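Local coordinates for superoxide dismutase [Mn/Fe] (Porphyromonas gingivalis, PDB 1UES), which catalyses the dismutation of superoxide radicals to oxygen and hydrogen peroxide at a single manganese or iron ion in each subunit of a homodimer, at residues Thr79-Lys90 with Trp179-Arg190; Ala51-Lys59 with Ala68-Leu76. The protein carries 1 engineered substitution. All blocks are in the same frame, centred on the assembly; numbering follows the deposited sequence.

Interaction 1 (Thr79-Lys90 with Trp179-Arg190)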
loop_
_atom_site.group_PDB
_atom_site.type_symbol
_atom_site.label_atom_id
_atom_site.label_comp_id
_atom_site.label_asym_id
_atom_site.label_seq_id
_atom_site.Cartn_x
_atom_site.Cartn_y
_atom_site.Cartn_z
ATOM N N THR A 79 -3.272 17.641 -10.361
ATOM C CA THR A 79 -3.707 18.691 -11.278
ATOM C C THR A 79 -5.069 18.492 -11.922
ATOM O O THR A 79 -5.573 19.402 -12.587
ATOM C CB THR A 79 -2.655 18.967 -12.372
ATOM O OG1 THR A 79 -2.330 17.768 -13.083
ATOM C CG2 THR A 79 -1.426 19.564 -11.743
ATOM N N GLN A 80 -5.705 17.353 -11.689
ATOM C CA GLN A 80 -6.982 17.130 -12.345
ATOM C C GLN A 80 -8.175 17.512 -11.493
ATOM O O GLN A 80 -9.306 17.412 -11.961
ATOM C CB GLN A 80 -7.121 15.666 -12.768
ATOM C CG GLN A 80 -7.359 14.741 -11.577
ATOM C CD GLN A 80 -6.975 13.282 -11.785
ATOM O OE1 GLN A 80 -6.551 12.835 -12.865
ATOM N NE2 GLN A 80 -7.125 12.514 -10.719
ATOM N N PHE A 81 -7.913 17.946 -10.272
ATOM C CA PHE A 81 -8.978 18.304 -9.326
ATOM C C PHE A 81 -9.162 19.798 -9.147
ATOM O O PHE A 81 -8.203 20.559 -9.244
ATOM C CB PHE A 81 -8.674 17.692 -7.937
ATOM C CG PHE A 81 -8.576 16.196 -7.922
ATOM C CD1 PHE A 81 -9.549 15.399 -8.519
ATOM C CD2 PHE A 81 -7.517 15.569 -7.258
ATOM C CE1 PHE A 81 -9.469 13.999 -8.451
ATOM C CE2 PHE A 81 -7.434 14.177 -7.183
ATOM C CZ PHE A 81 -8.405 13.392 -7.777
ATOM N N ARG A 82 -10.407 20.206 -8.875
ATOM C CA ARG A 82 -10.737 21.593 -8.613
ATOM C C ARG A 82 -12.022 21.665 -7.830
ATOM O O ARG A 82 -12.848 20.762 -7.909
ATOM C CB ARG A 82 -10.983 22.388 -9.912
ATOM C CG ARG A 82 -9.758 22.600 -10.798
ATOM C CD ARG A 82 -8.787 23.598 -10.172
ATOM N NE ARG A 82 -7.787 24.039 -11.148
ATOM C CZ ARG A 82 -6.855 23.244 -11.670
ATOM N NH1 ARG A 82 -6.790 21.968 -11.304
ATOM N NH2 ARG A 82 -5.999 23.725 -12.572
ATOM N N PRO A 83 -12.173 22.715 -7.014
ATOM C CA PRO A 83 -13.411 22.870 -6.253
ATOM C C PRO A 83 -14.428 23.478 -7.239
ATOM O O PRO A 83 -14.044 24.038 -8.279
ATOM C CB PRO A 83 -13.034 23.857 -5.158
ATOM C CG PRO A 83 -11.976 24.721 -5.784
ATOM C CD PRO A 83 -11.204 23.787 -6.714
ATOM N N GLY A 84 -15.714 23.365 -6.910
ATOM C CA GLY A 84 -16.763 23.906 -7.756
ATOM C C GLY A 84 -16.890 23.237 -9.104
ATOM O O GLY A 84 -17.417 23.835 -10.058
ATOM N N LYS A 85 -16.411 22.007 -9.202
ATOM C CA LYS A 85 -16.460 21.301 -10.474
ATOM C C LYS A 85 -17.183 19.975 -10.366
ATOM O O LYS A 85 -18.278 19.908 -9.816
ATOM C CB LYS A 85 -15.043 21.100 -11.014
ATOM C CG LYS A 85 -14.433 22.377 -11.571
ATOM C CD LYS A 85 -14.926 22.644 -12.965
ATOM C CE LYS A 85 -14.020 23.634 -13.673
ATOM N NZ LYS A 85 -13.754 24.807 -12.790
ATOM N N GLY A 86 -16.561 18.921 -10.887
ATOM C CA GLY A 86 -17.176 17.606 -10.854
ATOM C C GLY A 86 -18.156 17.518 -12.009
ATOM O O GLY A 86 -17.812 17.842 -13.153
ATOM N N GLY A 87 -19.380 17.090 -11.727
ATOM C CA GLY A 87 -20.362 16.999 -12.787
ATOM C C GLY A 87 -19.985 15.958 -13.822
ATOM O O GLY A 87 -19.156 15.085 -13.571
ATOM N N ALA A 88 -20.568 16.057 -15.009
ATOM C CA ALA A 88 -20.291 15.067 -16.041
ATOM C C ALA A 88 -19.398 15.555 -17.173
ATOM O O ALA A 88 -19.368 16.746 -17.499
ATOM C CB ALA A 88 -21.617 14.528 -16.603
ATOM N N PRO A 89 -18.631 14.635 -17.774
ATOM C CA PRO A 89 -17.749 15.009 -18.879
ATOM C C PRO A 89 -18.592 15.387 -20.090
ATOM O O PRO A 89 -19.733 14.961 -20.224
ATOM C CB PRO A 89 -16.934 13.748 -19.142
ATOM C CG PRO A 89 -17.787 12.636 -18.624
ATOM C CD PRO A 89 -18.513 13.208 -17.432
ATOM N N LYS A 90 -18.013 16.180 -20.975
ATOM C CA LYS A 90 -18.711 16.596 -22.176
ATOM C C LYS A 90 -17.754 16.554 -23.356
ATOM O O LYS A 90 -16.654 16.006 -23.261
ATOM C CB LYS A 90 -19.263 18.004 -21.989
ATOM C CG LYS A 90 -18.339 18.912 -21.216
ATOM C CD LYS A 90 -17.545 19.785 -22.176
ATOM C CE LYS A 90 -17.174 21.103 -21.532
ATOM N NZ LYS A 90 -17.702 21.230 -20.137
ATOM N N TRP A 179 -15.355 11.742 -7.508
ATOM C CA TRP A 179 -16.028 12.305 -8.679
ATOM C C TRP A 179 -16.450 13.754 -8.513
ATOM O O TRP A 179 -16.489 14.526 -9.492
ATOM C CB TRP A 179 -17.223 11.436 -9.051
ATOM C CG TRP A 179 -16.860 10.040 -9.315
ATOM C CD1 TRP A 179 -17.066 8.963 -8.486
ATOM C CD2 TRP A 179 -16.188 9.527 -10.477
ATOM N NE1 TRP A 179 -16.562 7.823 -9.067
ATOM C CE2 TRP A 179 -16.019 8.137 -10.281
ATOM C CE3 TRP A 179 -15.709 10.111 -11.667
ATOM C CZ2 TRP A 179 -15.392 7.311 -11.224
ATOM C CZ3 TRP A 179 -15.077 9.270 -12.615
ATOM C CH2 TRP A 179 -14.931 7.898 -12.378
ATOM N N SER A 180 -16.738 14.146 -7.274
ATOM C CA SER A 180 -17.166 15.496 -6.984
ATOM C C SER A 180 -16.069 16.552 -7.163
ATOM O O SER A 180 -16.376 17.738 -7.256
ATOM C CB SER A 180 -17.752 15.572 -5.567
ATOM O OG SER A 180 -16.745 15.512 -4.556
ATOM N N ILE A 181 -14.796 16.145 -7.203
ATOM C CA ILE A 181 -13.731 17.137 -7.396
ATOM C C ILE A 181 -12.999 17.025 -8.731
ATOM O O ILE A 181 -12.023 17.744 -8.977
ATOM C CB ILE A 181 -12.670 17.091 -6.282
ATOM C CG1 ILE A 181 -12.162 15.673 -6.069
ATOM C CG2 ILE A 181 -13.259 17.689 -4.990
ATOM C CD1 ILE A 181 -11.010 15.592 -5.091
ATOM N N VAL A 182 -13.446 16.120 -9.582
ATOM C CA VAL A 182 -12.804 15.984 -10.882
ATOM C C VAL A 182 -13.164 17.179 -11.764
ATOM O O VAL A 182 -14.336 17.526 -11.900
ATOM C CB VAL A 182 -13.271 14.680 -11.585
ATOM C CG1 VAL A 182 -12.794 14.633 -13.039
ATOM C CG2 VAL A 182 -12.732 13.482 -10.818
ATOM N N ASP A 183 -12.163 17.816 -12.348
ATOM C CA ASP A 183 -12.420 18.924 -13.267
ATOM C C ASP A 183 -12.383 18.285 -14.654
ATOM O O ASP A 183 -11.314 18.015 -15.197
ATOM C CB ASP A 183 -11.341 19.987 -13.152
ATOM C CG ASP A 183 -11.615 21.180 -14.048
ATOM O OD1 ASP A 183 -11.059 22.263 -13.785
ATOM O OD2 ASP A 183 -12.398 21.022 -15.004
ATOM N N TRP A 184 -13.552 18.017 -15.225
ATOM C CA TRP A 184 -13.574 17.376 -16.530
ATOM C C TRP A 184 -12.963 18.209 -17.653
ATOM O O TRP A 184 -12.571 17.650 -18.677
ATOM C CB TRP A 184 -14.993 16.928 -16.885
ATOM C CG TRP A 184 -15.375 15.711 -16.060
ATOM C CD1 TRP A 184 -16.152 15.699 -14.936
ATOM C CD2 TRP A 184 -14.896 14.372 -16.235
ATOM N NE1 TRP A 184 -16.183 14.435 -14.394
ATOM C CE2 TRP A 184 -15.422 13.597 -15.169
ATOM C CE3 TRP A 184 -14.070 13.746 -17.187
ATOM C CZ2 TRP A 184 -15.152 12.230 -15.026
ATOM C CZ3 TRP A 184 -13.792 12.373 -17.044
ATOM C CH2 TRP A 184 -14.339 11.633 -15.963
ATOM N N ASP A 185 -12.855 19.519 -17.460
ATOM C CA ASP A 185 -12.241 20.363 -18.480
ATOM C C ASP A 185 -10.772 20.007 -18.604
ATOM O O ASP A 185 -10.209 20.028 -19.698
ATOM C CB ASP A 185 -12.387 21.836 -18.117
ATOM C CG ASP A 185 -13.827 22.291 -18.167
ATOM O OD1 ASP A 185 -14.528 21.898 -19.128
ATOM O OD2 ASP A 185 -14.260 23.014 -17.240
ATOM N N ILE A 186 -10.150 19.669 -17.474
ATOM C CA ILE A 186 -8.752 19.292 -17.488
ATOM C C ILE A 186 -8.592 17.883 -18.055
ATOM O O ILE A 186 -7.732 17.637 -18.882
ATOM C CB ILE A 186 -8.144 19.394 -16.076
ATOM C CG1 ILE A 186 -8.213 20.854 -15.627
ATOM C CG2 ILE A 186 -6.714 18.834 -16.050
ATOM C CD1 ILE A 186 -8.119 21.075 -14.143
ATOM N N VAL A 187 -9.429 16.945 -17.625
ATOM C CA VAL A 187 -9.310 15.597 -18.150
ATOM C C VAL A 187 -9.536 15.615 -19.655
ATOM O O VAL A 187 -8.784 15.004 -20.411
ATOM C CB VAL A 187 -10.332 14.642 -17.485
ATOM C CG1 VAL A 187 -10.199 13.237 -18.074
ATOM C CG2 VAL A 187 -10.117 14.621 -15.985
ATOM N N GLU A 188 -10.560 16.340 -20.095
ATOM C CA GLU A 188 -10.866 16.406 -21.523
ATOM C C GLU A 188 -9.674 16.931 -22.303
ATOM O O GLU A 188 -9.396 16.467 -23.405
ATOM C CB GLU A 188 -12.073 17.301 -21.764
ATOM C CG GLU A 188 -13.365 16.752 -21.192
ATOM C CD GLU A 188 -14.386 17.843 -20.948
ATOM O OE1 GLU A 188 -14.150 18.999 -21.396
ATOM O OE2 GLU A 188 -15.427 17.554 -20.317
ATOM N N SER A 189 -8.965 17.898 -21.728
ATOM C CA SER A 189 -7.797 18.456 -22.397
ATOM C C SER A 189 -6.695 17.422 -22.633
ATOM O O SER A 189 -5.907 17.568 -23.552
ATOM C CB SER A 189 -7.217 19.621 -21.591
ATOM O OG SER A 189 -6.331 19.117 -20.602
ATOM N N ARG A 190 -6.638 16.376 -21.801
ATOM C CA ARG A 190 -5.620 15.337 -21.950
ATOM C C ARG A 190 -5.990 14.341 -23.040
ATOM O O ARG A 190 -5.148 13.587 -23.516
ATOM C CB ARG A 190 -5.464 14.569 -20.630
ATOM C CG ARG A 190 -5.345 15.468 -19.418
ATOM C CD ARG A 190 -5.137 14.625 -18.168
ATOM N NE ARG A 190 -4.617 15.468 -17.104
ATOM C CZ ARG A 190 -4.626 15.140 -15.821
ATOM N NH1 ARG A 190 -5.133 13.972 -15.443
ATOM N NH2 ARG A 190 -4.115 15.982 -14.924
HETATM O O HOH W 1 -15.423 20.269 -7.207
HETATM O O HOH W 2 -16.002 19.178 -14.348
HETATM O O HOH W 3 -17.562 13.483 -11.931
#
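Phe81 and Ile181 form the apolar centre where, in the iron/manganese superoxide dismutase fold, the loop following helix 62-79 lies against the turn that leads into the C-terminal helix 184-190. Ile181 CD1 sits over one face of the Phe81 ring in a CH-pi contact, 3.8 Å from the ring centroid, and Gln80 CG covers the opposite face. The branch gets there because Ile181 CG1 stands between its own backbone N and carbonyl carbon (chi1 51°). The Phe81 side chain lies about 10 Å from the manganese and meets Tyr77 edge-to-face. A single beta bridge pairs Phe81 with Val182: Asp183 N donates to Gln80 O at 2.9 Å, and Arg82 N to Ile181 O.

Further along, the Trp184 indole is sandwiched between Val182 CG1 on one face and Pro89 on the other, with Pro89 CD 3.9 Å from the centroid of the five-membered ring. A water at the edge of this indole accepts from Trp184 NE1 and donates to Gly87 O and Trp179 O.

Farther out, polar groups take over. Asp183 is the N-cap of the helix, its OD2 accepting from Asp185 N, while its OD1 makes a long salt bridge to Lys85 NZ (3.8 Å). Ile186 CD1 covers a face of the Arg82 guanidinium, whose NH1 donates to both Thr79 O and Phe81 O. Lys90 pairs twice with the helix: its N donates to Glu188 OE2 at 3.0 Å from above the carboxylate plane, while its NZ makes a salt bridge to Asp185 OD1 that is weak as a hydrogen bond. The Gln80 amide, with NE2 bound to the carbonyl of Thr155, offers OE1 to Arg190 NH1, which also reaches Leu153 O; the NH1 to OE1 bond is 3.2 Å long and bent to 141°.

Interaction 2 (Ala51-Lys59 with Ala68-Leu76). With MN (manganese (II) ion), chain E.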
loop_
_atom_site.group_PDB
_atom_site.type_symbol
_atom_site.label_atom_id
_atom_site.label_comp_id
_atom_site.label_asym_id
_atom_site.label_seq_id
_atom_site.Cartn_x
_atom_site.Cartn_y
_atom_site.Cartn_z
ATOM N N ALA A 51 17.054 13.413 -18.726
ATOM C CA ALA A 51 15.794 13.023 -19.332
ATOM C C ALA A 51 14.579 13.701 -18.704
ATOM O O ALA A 51 14.588 14.067 -17.525
ATOM C CB ALA A 51 15.631 11.506 -19.227
ATOM N N ASP A 52 13.525 13.865 -19.500
ATOM C CA ASP A 52 12.304 14.455 -18.967
ATOM C C ASP A 52 11.579 13.341 -18.219
ATOM O O ASP A 52 11.788 12.137 -18.462
ATOM C CB ASP A 52 11.424 15.009 -20.086
ATOM C CG ASP A 52 11.115 13.975 -21.130
ATOM O OD1 ASP A 52 9.947 13.846 -21.545
ATOM O OD2 ASP A 52 12.061 13.286 -21.553
ATOM N N LEU A 53 10.698 13.726 -17.315
ATOM C CA LEU A 53 9.997 12.731 -16.516
ATOM C C LEU A 53 9.303 11.671 -17.347
ATOM O O LEU A 53 9.398 10.487 -17.077
ATOM C CB LEU A 53 9.004 13.441 -15.599
ATOM C CG LEU A 53 8.261 12.567 -14.583
ATOM C CD1 LEU A 53 9.240 11.803 -13.720
ATOM C CD2 LEU A 53 7.352 13.488 -13.728
ATOM N N ASN A 54 8.593 12.096 -18.376
ATOM C CA ASN A 54 7.909 11.146 -19.224
ATOM C C ASN A 54 8.832 10.068 -19.806
ATOM O O ASN A 54 8.472 8.889 -19.885
ATOM C CB ASN A 54 7.233 11.913 -20.340
ATOM C CG ASN A 54 5.874 11.391 -20.633
ATOM O OD1 ASN A 54 5.638 10.833 -21.701
ATOM N ND2 ASN A 54 4.961 11.561 -19.689
ATOM N N THR A 55 10.032 10.470 -20.218
ATOM C CA THR A 55 11.000 9.521 -20.779
ATOM C C THR A 55 11.434 8.534 -19.701
ATOM O O THR A 55 11.544 7.340 -19.931
ATOM C CB THR A 55 12.243 10.269 -21.315
ATOM O OG1 THR A 55 11.856 11.084 -22.428
ATOM C CG2 THR A 55 13.336 9.297 -21.754
ATOM N N ILE A 56 11.677 9.034 -18.497
ATOM C CA ILE A 56 12.091 8.128 -17.442
ATOM C C ILE A 56 10.999 7.106 -17.113
ATOM O O ILE A 56 11.299 5.950 -16.842
ATOM C CB ILE A 56 12.473 8.906 -16.161
ATOM C CG1 ILE A 56 13.584 9.908 -16.482
ATOM C CG2 ILE A 56 12.920 7.933 -15.087
ATOM C CD1 ILE A 56 13.842 10.921 -15.348
ATOM N N VAL A 57 9.735 7.529 -17.116
ATOM C CA VAL A 57 8.668 6.590 -16.805
ATOM C C VAL A 57 8.499 5.548 -17.916
ATOM O O VAL A 57 8.166 4.408 -17.638
ATOM C CB VAL A 57 7.301 7.306 -16.563
ATOM C CG1 VAL A 57 6.208 6.262 -16.260
ATOM C CG2 VAL A 57 7.414 8.291 -15.380
ATOM N N GLN A 58 8.721 5.950 -19.160
ATOM C CA GLN A 58 8.597 5.007 -20.280
ATOM C C GLN A 58 9.733 4.003 -20.366
ATOM O O GLN A 58 9.544 2.890 -20.872
ATOM C CB GLN A 58 8.555 5.730 -21.627
ATOM C CG GLN A 58 7.643 6.912 -21.730
ATOM C CD GLN A 58 7.775 7.628 -23.056
ATOM O OE1 GLN A 58 6.780 7.859 -23.745
ATOM N NE2 GLN A 58 9.001 8.003 -23.417
ATOM N N LYS A 59 10.907 4.365 -19.856
ATOM C CA LYS A 59 12.070 3.486 -19.995
ATOM C C LYS A 59 12.726 2.887 -18.763
ATOM O O LYS A 59 13.362 1.835 -18.844
ATOM C CB LYS A 59 13.181 4.214 -20.765
ATOM C CG LYS A 59 12.753 5.081 -21.955
ATOM C CD LYS A 59 13.917 6.006 -22.363
ATOM C CE LYS A 59 14.292 5.844 -23.821
ATOM N NZ LYS A 59 13.835 7.011 -24.640
ATOM N N ALA A 68 9.879 7.625 -10.340
ATOM C CA ALA A 68 9.464 8.370 -11.537
ATOM C C ALA A 68 7.954 8.194 -11.739
ATOM O O ALA A 68 7.221 9.181 -11.929
ATOM C CB ALA A 68 10.218 7.831 -12.783
ATOM N N GLY A 69 7.510 6.929 -11.722
ATOM C CA GLY A 69 6.111 6.610 -11.913
ATOM C C GLY A 69 5.274 7.315 -10.871
ATOM O O GLY A 69 4.250 7.885 -11.224
ATOM N N GLN A 70 5.731 7.306 -9.615
ATOM C CA GLN A 70 4.976 7.979 -8.550
ATOM C C GLN A 70 4.942 9.486 -8.777
ATOM O O GLN A 70 3.901 10.116 -8.555
ATOM C CB GLN A 70 5.561 7.651 -7.174
ATOM C CG GLN A 70 5.164 6.253 -6.651
ATOM C CD GLN A 70 3.639 6.044 -6.565
ATOM O OE1 GLN A 70 2.976 5.820 -7.579
ATOM N NE2 GLN A 70 3.094 6.112 -5.356
ATOM N N THR A 71 6.052 10.075 -9.223
ATOM C CA THR A 71 6.058 11.506 -9.469
ATOM C C THR A 71 5.066 11.842 -10.568
ATOM O O THR A 71 4.225 12.708 -10.407
ATOM C CB THR A 71 7.460 12.026 -9.836
ATOM O OG1 THR A 71 8.330 11.776 -8.743
ATOM C CG2 THR A 71 7.456 13.513 -10.074
ATOM N N LEU A 72 5.122 11.117 -11.675
ATOM C CA LEU A 72 4.196 11.402 -12.748
ATOM C C LEU A 72 2.734 11.171 -12.350
ATOM O O LEU A 72 1.864 11.985 -12.659
ATOM C CB LEU A 72 4.549 10.545 -13.965
ATOM C CG LEU A 72 3.542 10.711 -15.094
ATOM C CD1 LEU A 72 3.559 12.140 -15.595
ATOM C CD2 LEU A 72 3.851 9.720 -16.220
ATOM N N ASN A 73 2.471 10.070 -11.659
ATOM C CA ASN A 73 1.117 9.760 -11.254
ATOM C C ASN A 73 0.572 10.899 -10.376
ATOM O O ASN A 73 -0.552 11.350 -10.564
ATOM C CB ASN A 73 1.056 8.433 -10.448
ATOM C CG ASN A 73 1.030 7.197 -11.347
ATOM O OD1 ASN A 73 0.371 7.209 -12.372
ATOM N ND2 ASN A 73 1.739 6.137 -10.952
ATOM N N HIS A 74 1.358 11.354 -9.414
ATOM C CA HIS A 74 0.862 12.404 -8.525
ATOM C C HIS A 74 0.706 13.712 -9.241
ATOM O O HIS A 74 -0.212 14.460 -8.937
ATOM C CB HIS A 74 1.770 12.563 -7.313
ATOM C CG HIS A 74 1.650 11.424 -6.354
ATOM N ND1 HIS A 74 2.402 10.281 -6.466
ATOM C CD2 HIS A 74 0.827 11.231 -5.303
ATOM C CE1 HIS A 74 2.053 9.421 -5.527
ATOM N NE2 HIS A 74 1.098 9.974 -4.802
ATOM N N ASN A 75 1.611 14.013 -10.171
ATOM C CA ASN A 75 1.500 15.263 -10.903
ATOM C C ASN A 75 0.184 15.349 -11.647
ATOM O O ASN A 75 -0.472 16.380 -11.602
ATOM C CB ASN A 75 2.683 15.453 -11.853
ATOM C CG ASN A 75 3.976 15.774 -11.107
ATOM O OD1 ASN A 75 3.960 15.999 -9.893
ATOM N ND2 ASN A 75 5.101 15.808 -11.834
ATOM N N LEU A 76 -0.215 14.274 -12.317
ATOM C CA LEU A 76 -1.485 14.239 -13.022
ATOM C C LEU A 76 -2.662 14.195 -12.038
ATOM O O LEU A 76 -3.706 14.812 -12.237
ATOM C CB LEU A 76 -1.516 13.005 -13.923
ATOM C CG LEU A 76 -0.474 13.080 -15.059
ATOM C CD1 LEU A 76 -0.320 11.730 -15.701
ATOM C CD2 LEU A 76 -0.892 14.140 -16.101
HETATM MN MN MN E . -0.303 8.912 -3.480
HETATM O O HOH W 4 0.294 7.002 -4.486
#
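Leu53 of the short helix 53-59 drops as a knob into a hole on helix 62-79 lined by Ala68, Thr71, Leu72 and Asn75, a knobs-into-holes contact within the alpha-hairpin domain of this dismutase. The axes of 53-59 and 68-76 pass 9.0 Å apart with a signed crossing angle of -127°, and the interlocking involves a compact patch of residues (339 Å² buried, both sides summed).

With CG anti to the backbone N (chi1 -174°), Leu53 thrusts its forked end into the hole. Leu53 CD2 lies 3.7 Å from Thr71 CG2 and also touches Leu72 CB and Asn75 ND2, while CD1 leans over the backbone of Ala68. One turn later Val57 supplies the second bump. Val57 CG2 rests on the peptide joining Ala68 to Gly69, 3.6 Å from Ala68 O, and flanks Leu72 CB. The backbones come closest at Val57 and Gly69, whose CA atoms are 5.5 Å apart.

Bumps also run the other way. The methyl of Ala68 enters the groove between Ile56 and Val57, with CB 3.6 Å from Ile56 CG2 and 3.8 Å from Val57 CG2. Leu72 pushes CD2 toward Val57 CG2 on one hand and Asn54 ND2 on the other. Leu39 of helix 21-42 also packs on Leu53, and Phe65 on Val57.

The contact is apolar, but helix 62-79 also carries a metal ligand, His74, which takes no part in it. Gln70 O accepts the helix bond from His74 N and, from the opposite face of its plane, the ring bond from His74 ND1; the latter helps fix the rotation of the imidazole. His27, Asp157, His161 and a water complete the site, in which His74 NE2 lies 2.2 Å from the manganese.

Helix 62-79 is common to both contacts: interaction 2 uses its middle, and interaction 1 begins near its C-terminal end and follows the chain toward helix 91-101. They come in series along the sequence, interaction 2 closing before interaction 1 opens, and their centres stand 22 Å apart on opposite sides of the chain's centre. Interaction 2 is local, within the alpha-hairpin domain, whereas interaction 1 brings in the C-terminal helix from the far end of the chain. The two meet directly where Arg190 NH2 probably hydrogen-bonds to Leu76 O (3.0 Å). The helix bearing the metal ligand His74 is thus packed on one side and joined to the C-terminus at its end.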